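PDB 3UOI: bacterioferritin from Mycobacterium tuberculosis, which stores iron as a hollow 24-subunit shell, probably oxidising Fe(2+) with dioxygen at a ferroxidase centre and laying down the ferric mineral inside, and binds heme between paired subunits. Local coordinates for residues Met33-Trp37 / Gly38-Leu42; Ile107-Cys110 / Arg111-Asp115; Ser118-Leu121 / Leu122-Ile125. All coordinates share one frame; numbering follows the deposited sequence.

Contact 1. Residues Met33-Trp37 / Gly38-Leu42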
loop_
_atom_site.group_PDB
_atom_site.type_symbol
_atom_site.label_atom_id
_atom_site.label_comp_id
_atom_site.label_asym_id
_atom_site.label_seq_id
_atom_site.Cartn_x
_atom_site.Cartn_y
_atom_site.Cartn_z
ATOM N N MET A 33 9.264 6.753 -46.152
ATOM C CA MET A 33 10.015 7.713 -46.908
ATOM C C MET A 33 10.127 8.978 -46.106
ATOM O O MET A 33 11.129 9.601 -46.146
ATOM C CB MET A 33 9.386 8.029 -48.257
ATOM C CG MET A 33 9.422 6.972 -49.349
ATOM S SD MET A 33 8.661 7.519 -50.897
ATOM C CE MET A 33 9.754 8.694 -51.585
ATOM N N GLN A 34 9.067 9.363 -45.412
ATOM C CA GLN A 34 9.099 10.546 -44.561
ATOM C C GLN A 34 10.065 10.359 -43.388
ATOM O O GLN A 34 10.839 11.191 -43.076
ATOM C CB GLN A 34 7.713 10.975 -44.116
ATOM C CG GLN A 34 6.813 11.385 -45.205
ATOM C CD GLN A 34 5.342 11.480 -44.848
ATOM O OE1 GLN A 34 4.942 11.239 -43.748
ATOM N NE2 GLN A 34 4.551 11.859 -45.797
ATOM N N ASP A 35 10.023 9.192 -42.798
ATOM C CA ASP A 35 10.942 8.858 -41.749
ATOM C C ASP A 35 12.390 8.863 -42.209
ATOM O O ASP A 35 13.210 9.348 -41.515
ATOM C CB ASP A 35 10.605 7.523 -41.144
ATOM C CG ASP A 35 10.758 7.514 -39.679
ATOM O OD1 ASP A 35 11.352 8.438 -39.153
ATOM O OD2 ASP A 35 10.318 6.559 -39.061
ATOM N N ASN A 36 12.661 8.318 -43.381
ATOM C CA ASN A 36 13.979 8.282 -44.001
ATOM C C ASN A 36 14.543 9.638 -44.363
ATOM O O ASN A 36 15.719 9.833 -44.262
ATOM C CB ASN A 36 14.070 7.317 -45.167
ATOM C CG ASN A 36 15.436 7.343 -45.865
ATOM O OD1 ASN A 36 16.463 7.289 -45.261
ATOM N ND2 ASN A 36 15.406 7.430 -47.148
ATOM N N TRP A 37 13.688 10.551 -44.776
ATOM C CA TRP A 37 14.063 11.915 -45.079
ATOM C C TRP A 37 14.393 12.684 -43.767
ATOM O O TRP A 37 14.911 13.764 -43.794
ATOM C CB TRP A 37 12.958 12.638 -45.884
ATOM C CG TRP A 37 12.825 12.221 -47.276
ATOM C CD1 TRP A 37 13.759 11.637 -48.014
ATOM C CD2 TRP A 37 11.691 12.387 -48.129
ATOM N NE1 TRP A 37 13.325 11.418 -49.254
ATOM C CE2 TRP A 37 12.042 11.856 -49.366
ATOM C CE3 TRP A 37 10.420 12.920 -47.971
ATOM C CZ2 TRP A 37 11.169 11.846 -50.447
ATOM C CZ3 TRP A 37 9.555 12.902 -49.047
ATOM C CH2 TRP A 37 9.936 12.363 -50.264
ATOM N N GLY A 38 14.049 12.068 -42.646
ATOM C CA GLY A 38 14.133 12.651 -41.339
ATOM C C GLY A 38 12.949 13.438 -40.772
ATOM O O GLY A 38 13.048 13.998 -39.732
ATOM N N PHE A 39 11.831 13.457 -41.468
ATOM C CA PHE A 39 10.622 14.105 -41.012
ATOM C C PHE A 39 9.868 13.120 -40.108
ATOM O O PHE A 39 8.798 12.697 -40.414
ATOM C CB PHE A 39 9.772 14.565 -42.192
ATOM C CG PHE A 39 10.481 15.504 -43.137
ATOM C CD1 PHE A 39 10.778 16.797 -42.756
ATOM C CD2 PHE A 39 10.880 15.093 -44.376
ATOM C CE1 PHE A 39 11.445 17.666 -43.596
ATOM C CE2 PHE A 39 11.546 15.951 -45.204
ATOM C CZ PHE A 39 11.834 17.245 -44.801
ATOM N N THR A 40 10.470 12.755 -38.997
ATOM C CA THR A 40 9.886 11.702 -38.171
ATOM C C THR A 40 8.532 12.032 -37.601
ATOM O O THR A 40 7.703 11.208 -37.584
ATOM C CB THR A 40 10.772 11.237 -37.024
ATOM O OG1 THR A 40 11.141 12.334 -36.218
ATOM C CG2 THR A 40 11.967 10.537 -37.541
ATOM N N GLU A 41 8.329 13.244 -37.143
ATOM C CA GLU A 41 7.097 13.543 -36.469
ATOM C C GLU A 41 5.872 13.405 -37.382
ATOM O O GLU A 41 4.881 12.902 -36.976
ATOM C CB GLU A 41 7.183 14.857 -35.715
ATOM C CG GLU A 41 8.445 15.063 -34.841
ATOM C CD GLU A 41 8.650 14.030 -33.698
ATOM O OE1 GLU A 41 8.097 14.201 -32.621
ATOM O OE2 GLU A 41 9.413 13.072 -33.895
ATOM N N LEU A 42 5.999 13.832 -38.625
ATOM C CA LEU A 42 5.022 13.644 -39.660
ATOM C C LEU A 42 4.810 12.169 -40.040
ATOM O O LEU A 42 3.734 11.773 -40.265
ATOM C CB LEU A 42 5.387 14.430 -40.901
ATOM C CG LEU A 42 4.548 14.188 -42.151
ATOM C CD1 LEU A 42 3.213 14.916 -42.066
ATOM C CD2 LEU A 42 5.284 14.491 -43.417
#

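Contact 2. Residues Ile107-Cys110 / Arg111-Asp115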
loop_
_atom_site.group_PDB
_atom_site.type_symbol
_atom_site.label_atom_id
_atom_site.label_comp_id
_atom_site.label_asym_id
_atom_site.label_seq_id
_atom_site.Cartn_x
_atom_site.Cartn_y
_atom_site.Cartn_z
ATOM N N ILE A 107 -23.206 4.596 -51.764
ATOM C CA ILE A 107 -24.061 4.513 -50.601
ATOM C C ILE A 107 -25.560 4.620 -51.017
ATOM O O ILE A 107 -26.400 3.890 -50.575
ATOM C CB ILE A 107 -23.696 5.626 -49.582
ATOM C CG1 ILE A 107 -22.269 5.442 -49.026
ATOM C CG2 ILE A 107 -24.677 5.708 -48.542
ATOM C CD1 ILE A 107 -21.592 6.672 -48.544
ATOM N N VAL A 108 -25.851 5.539 -51.900
ATOM C CA VAL A 108 -27.207 5.644 -52.337
ATOM C C VAL A 108 -27.602 4.346 -52.995
ATOM O O VAL A 108 -28.644 3.836 -52.735
ATOM C CB VAL A 108 -27.430 6.788 -53.266
ATOM C CG1 VAL A 108 -28.783 6.674 -53.880
ATOM C CG2 VAL A 108 -27.327 8.029 -52.523
ATOM N N MET A 109 -26.723 3.793 -53.807
ATOM C CA MET A 109 -27.084 2.541 -54.436
ATOM C C MET A 109 -27.332 1.444 -53.405
ATOM O O MET A 109 -28.304 0.772 -53.471
ATOM C CB MET A 109 -26.064 2.097 -55.431
ATOM C CG MET A 109 -26.391 0.787 -56.039
ATOM S SD MET A 109 -25.794 -0.642 -55.187
ATOM C CE MET A 109 -24.094 -0.438 -55.436
ATOM N N CYS A 110 -26.468 1.342 -52.408
ATOM C CA CYS A 110 -26.619 0.352 -51.382
ATOM C C CYS A 110 -27.944 0.468 -50.687
ATOM O O CYS A 110 -28.543 -0.518 -50.453
ATOM C CB CYS A 110 -25.528 0.471 -50.342
ATOM S SG CYS A 110 -24.015 -0.104 -50.869
ATOM N N ARG A 111 -28.369 1.680 -50.372
ATOM C CA ARG A 111 -29.660 1.900 -49.730
ATOM C C ARG A 111 -30.865 1.567 -50.646
ATOM O O ARG A 111 -31.843 1.044 -50.241
ATOM C CB ARG A 111 -29.739 3.247 -49.056
ATOM C CG ARG A 111 -28.812 3.370 -47.911
ATOM C CD ARG A 111 -28.874 4.704 -47.236
ATOM N NE ARG A 111 -28.156 4.690 -45.985
ATOM C CZ ARG A 111 -28.675 4.320 -44.833
ATOM N NH1 ARG A 111 -29.925 3.979 -44.749
ATOM N NH2 ARG A 111 -27.946 4.310 -43.766
ATOM N N GLU A 112 -30.728 1.875 -51.911
ATOM C CA GLU A 112 -31.741 1.485 -52.893
ATOM C C GLU A 112 -31.850 -0.059 -52.958
ATOM O O GLU A 112 -32.874 -0.586 -53.271
ATOM C CB GLU A 112 -31.472 2.118 -54.254
ATOM C CG GLU A 112 -31.498 3.646 -54.203
ATOM C CD GLU A 112 -31.126 4.366 -55.504
ATOM O OE1 GLU A 112 -30.372 3.850 -56.351
ATOM O OE2 GLU A 112 -31.560 5.502 -55.635
ATOM N N LYS A 113 -30.758 -0.744 -52.679
ATOM C CA LYS A 113 -30.746 -2.205 -52.690
ATOM C C LYS A 113 -31.152 -2.837 -51.400
ATOM O O LYS A 113 -30.993 -3.986 -51.268
ATOM C CB LYS A 113 -29.387 -2.743 -53.022
ATOM C CG LYS A 113 -28.733 -2.049 -54.089
ATOM C CD LYS A 113 -29.579 -2.032 -55.265
ATOM C CE LYS A 113 -28.794 -1.683 -56.479
ATOM N NZ LYS A 113 -29.267 -2.387 -57.614
ATOM N N GLN A 114 -31.612 -2.045 -50.447
ATOM C CA GLN A 114 -31.986 -2.464 -49.109
ATOM C C GLN A 114 -30.880 -3.158 -48.260
ATOM O O GLN A 114 -31.118 -4.055 -47.566
ATOM C CB GLN A 114 -33.272 -3.260 -49.163
ATOM C CG GLN A 114 -34.337 -2.469 -49.763
ATOM C CD GLN A 114 -35.721 -3.090 -49.718
ATOM O OE1 GLN A 114 -35.929 -4.202 -49.299
ATOM N NE2 GLN A 114 -36.675 -2.329 -50.230
ATOM N N ASP A 115 -29.669 -2.637 -48.334
ATOM C CA ASP A 115 -28.542 -3.181 -47.594
ATOM C C ASP A 115 -27.981 -2.086 -46.705
ATOM O O ASP A 115 -27.090 -1.388 -47.079
ATOM C CB ASP A 115 -27.454 -3.653 -48.535
ATOM C CG ASP A 115 -26.344 -4.264 -47.807
ATOM O OD1 ASP A 115 -26.309 -3.998 -46.653
ATOM O OD2 ASP A 115 -25.554 -4.995 -48.345
#

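Contact 3. Residues Ser118-Leu121 / Leu122-Ile125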
loop_
_atom_site.group_PDB
_atom_site.type_symbol
_atom_site.label_atom_id
_atom_site.label_comp_id
_atom_site.label_asym_id
_atom_site.label_seq_id
_atom_site.Cartn_x
_atom_site.Cartn_y
_atom_site.Cartn_z
ATOM N N SER A 118 -24.233 -2.455 -45.215
ATOM C CA SER A 118 -23.150 -2.063 -46.087
ATOM C C SER A 118 -23.070 -0.563 -46.281
ATOM O O SER A 118 -22.044 -0.008 -46.188
ATOM C CB SER A 118 -23.199 -2.763 -47.415
ATOM O OG SER A 118 -23.453 -4.118 -47.322
ATOM N N ALA A 119 -24.208 0.071 -46.464
ATOM C CA ALA A 119 -24.222 1.490 -46.664
ATOM C C ALA A 119 -23.595 2.115 -45.418
ATOM O O ALA A 119 -22.873 3.042 -45.535
ATOM C CB ALA A 119 -25.572 1.995 -46.865
ATOM N N VAL A 120 -23.913 1.575 -44.253
ATOM C CA VAL A 120 -23.428 2.127 -43.004
ATOM C C VAL A 120 -21.923 2.040 -42.877
ATOM O O VAL A 120 -21.266 2.976 -42.556
ATOM C CB VAL A 120 -24.187 1.626 -41.753
ATOM C CG1 VAL A 120 -23.535 2.092 -40.499
ATOM C CG2 VAL A 120 -25.565 2.150 -41.768
ATOM N N LEU A 121 -21.383 0.926 -43.265
ATOM C CA LEU A 121 -19.967 0.821 -43.287
ATOM C C LEU A 121 -19.326 1.863 -44.251
ATOM O O LEU A 121 -18.358 2.460 -43.944
ATOM C CB LEU A 121 -19.589 -0.582 -43.682
ATOM C CG LEU A 121 -18.149 -0.837 -44.065
ATOM C CD1 LEU A 121 -17.263 -0.551 -42.955
ATOM C CD2 LEU A 121 -17.971 -2.181 -44.538
ATOM N N LEU A 122 -19.912 2.046 -45.413
ATOM C CA LEU A 122 -19.388 2.959 -46.384
ATOM C C LEU A 122 -19.518 4.373 -45.874
ATOM O O LEU A 122 -18.713 5.201 -46.150
ATOM C CB LEU A 122 -19.994 2.706 -47.725
ATOM C CG LEU A 122 -19.752 1.274 -48.190
ATOM C CD1 LEU A 122 -20.418 0.935 -49.430
ATOM C CD2 LEU A 122 -18.308 0.960 -48.300
ATOM N N GLU A 123 -20.568 4.605 -45.120
ATOM C CA GLU A 123 -20.857 5.885 -44.537
ATOM C C GLU A 123 -19.750 6.317 -43.571
ATOM O O GLU A 123 -19.295 7.447 -43.579
ATOM C CB GLU A 123 -22.214 5.878 -43.849
ATOM C CG GLU A 123 -23.347 6.343 -44.720
ATOM C CD GLU A 123 -24.702 6.248 -44.074
ATOM O OE1 GLU A 123 -24.785 6.139 -42.863
ATOM O OE2 GLU A 123 -25.671 6.248 -44.802
ATOM N N LYS A 124 -19.314 5.371 -42.767
ATOM C CA LYS A 124 -18.202 5.596 -41.858
ATOM C C LYS A 124 -16.902 5.902 -42.559
ATOM O O LYS A 124 -16.227 6.813 -42.199
ATOM C CB LYS A 124 -18.085 4.434 -40.866
ATOM C CG LYS A 124 -19.293 4.345 -40.076
ATOM C CD LYS A 124 -19.420 3.232 -39.140
ATOM C CE LYS A 124 -20.430 3.618 -38.101
ATOM N NZ LYS A 124 -21.221 2.537 -37.500
ATOM N N ILE A 125 -16.612 5.173 -43.605
ATOM C CA ILE A 125 -15.403 5.364 -44.380
ATOM C C ILE A 125 -15.301 6.745 -45.013
ATOM O O ILE A 125 -14.269 7.375 -45.026
ATOM C CB ILE A 125 -15.286 4.307 -45.449
ATOM C CG1 ILE A 125 -15.117 2.940 -44.822
ATOM C CG2 ILE A 125 -14.219 4.651 -46.440
ATOM C CD1 ILE A 125 -14.965 1.904 -45.687
#

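Contact 1. Residues Met33-Trp37 / Gly38-Leu42
Gly38 sits directly on the last turn of the preceding helix: its N donates to Asp35 O at 3.1 Å, coming from above the carbonyl plane rather than along a lone pair. Its phi of 89° turns the chain out of the helix, and a side chain here would be jammed against the carbonyl oxygen of Trp37, so these backbone angles call for glycine. Phe39 N reaches further back, to Gln34 O at 3.0 Å, with a bent N-H...O angle of 133°. The Phe39 ring then lies beside Trp37, its CD2 3.6 Å from Trp37 CB and at the edge of the indole, while Trp37 O stands over one face of the phenyl. On the indole itself one face takes Met33 O, near the rim, and Lys145 of a neighbouring subunit makes a cation-pi contact. Leu142 of that same subunit packs on Phe39. Phe39 is also the centre of an inverse gamma turn, closed by a weak bond from Thr40 N to Gly38 O. Thr40 opens the next helix, its OG1 donating to the anti lone pair of Glu41 OE2 at 3.0 Å. Leu42 points back at the first helix. With CG anti to the backbone N (chi1 172°), its CD2 methyl is carried over the face of the Gln34 amide, 3.3 Å from Gln34 CD. That amide is held in its rotation from two ends, OE1 by Thr46 and NE2 by Gln88, so the methyl meets a fixed flat surface. The whole is a Schellman motif at the C-terminal end of helix 7-36, run straight into the N-cap of helix 40-66: the tight hairpin connection between the first two helices of the ferritin four-helix bundle.

Contact 2. Residues Ile107-Cys110 / Arg111-Asp115
The Arg111 guanidinium meets Ile107 edge-on, with CG2 of Ile107 near its plane and 4.4 Å from Arg111 NE. The carboxylate of Glu112 instead turns a face to Val108, whose CG1 stands above it, 3.7 Å from Glu112 CD. Arg111 runs extended from CG to NE, which takes its charge off the helix to two acidic partners: NE pairs with Glu123 of its own chain and NH1 with Glu123 of a neighbouring subunit. Arginines of adjacent subunits thus come close together round shared carboxylates.

On another side of the helix the chains of Met109 and Lys113 cross. Met109 is bent at chi2 (-89°), bringing its SD to 3.4 Å from Lys113 CE, and the fit is tight, with Met109 CG only 3.5 Å from that same CE. Lys113 NZ goes on to a salt bridge with Asp8.

Underneath, Arg111 N and Glu112 N close regular helical bonds to Ile107 O and Val108 O. Then the pattern breaks: Gln114 takes a positive phi of 58°, its N bonds to Arg111 O at 3.1 Å, and Asp115 N reaches back to Cys110 O at 3.2 Å. These two bonds define the Schellman motif that ends helix 85-112, and Asp115 is the N-cap of helix 116-146, its side chain capping a backbone N there and its OD2 also bonded to Ser118 OG.

Contact 3. Residues Ser118-Leu121 / Leu122-Ile125
Leu122 lies close on the turn before it, its CG 3.3 Å from Ser118 O, and presses on Leu12 of helix 7-36. Ile125 fits as snugly: its CG1, anti to its own carbonyl carbon (chi1 -65°), is laid back over the preceding turn, 3.4 Å from Leu121 O. On the side of the helix turned to helix 40-66, the CD1 methyls of Leu121 and Ile125 only just meet, 4.3 Å apart. Beneath these side chains the backbone repeats the ordinary i to i+4 bond, from Leu122 N to Ser118 O at 3.1 Å through to Ile125 N on Leu121 O. This is an inward stripe of the four-helix bundle of the ferritin fold: Ile125 packs on Gln16, Glu20, His56 and Ile60, and its side chain comes within about 4 Å of those of Glu20 and Glu129, predicted iron ligands, consistent with an apolar side chain bordering the predicted ferroxidase centre. Lys124 marks the open side, exposed to solvent. Its CG passes 3.5 Å from Val120 O, and of the Val120 side chain only CG1 is approached, 3.8 Å from Lys124 NZ. Glu123, on the face turned away from Ile125 and buried against a neighbouring subunit, lays its CG 3.4 Å from Ala119 O.

Overall arrangement
Starting from the N terminus, helix 7-36 runs the length of the bundle and contact 1 closes the short turn that sends the chain back as helix 40-66. A long connection, 67-84, leads to helix 85-112, at whose end contact 2 forms the second tight turn; contact 3 follows within the first turns of helix 116-146. The three are in series, none nested and none crossing. Contact 1 lies on the opposite side of the chain's centre, its centre about 42 Å from that of contact 2 and 32 Å from that of contact 3. Contacts 2 and 3, with centres about 11 Å apart, touch: Ile107 packs on Leu122 and Arg111 on Ala119, joining the last two helices of the bundle.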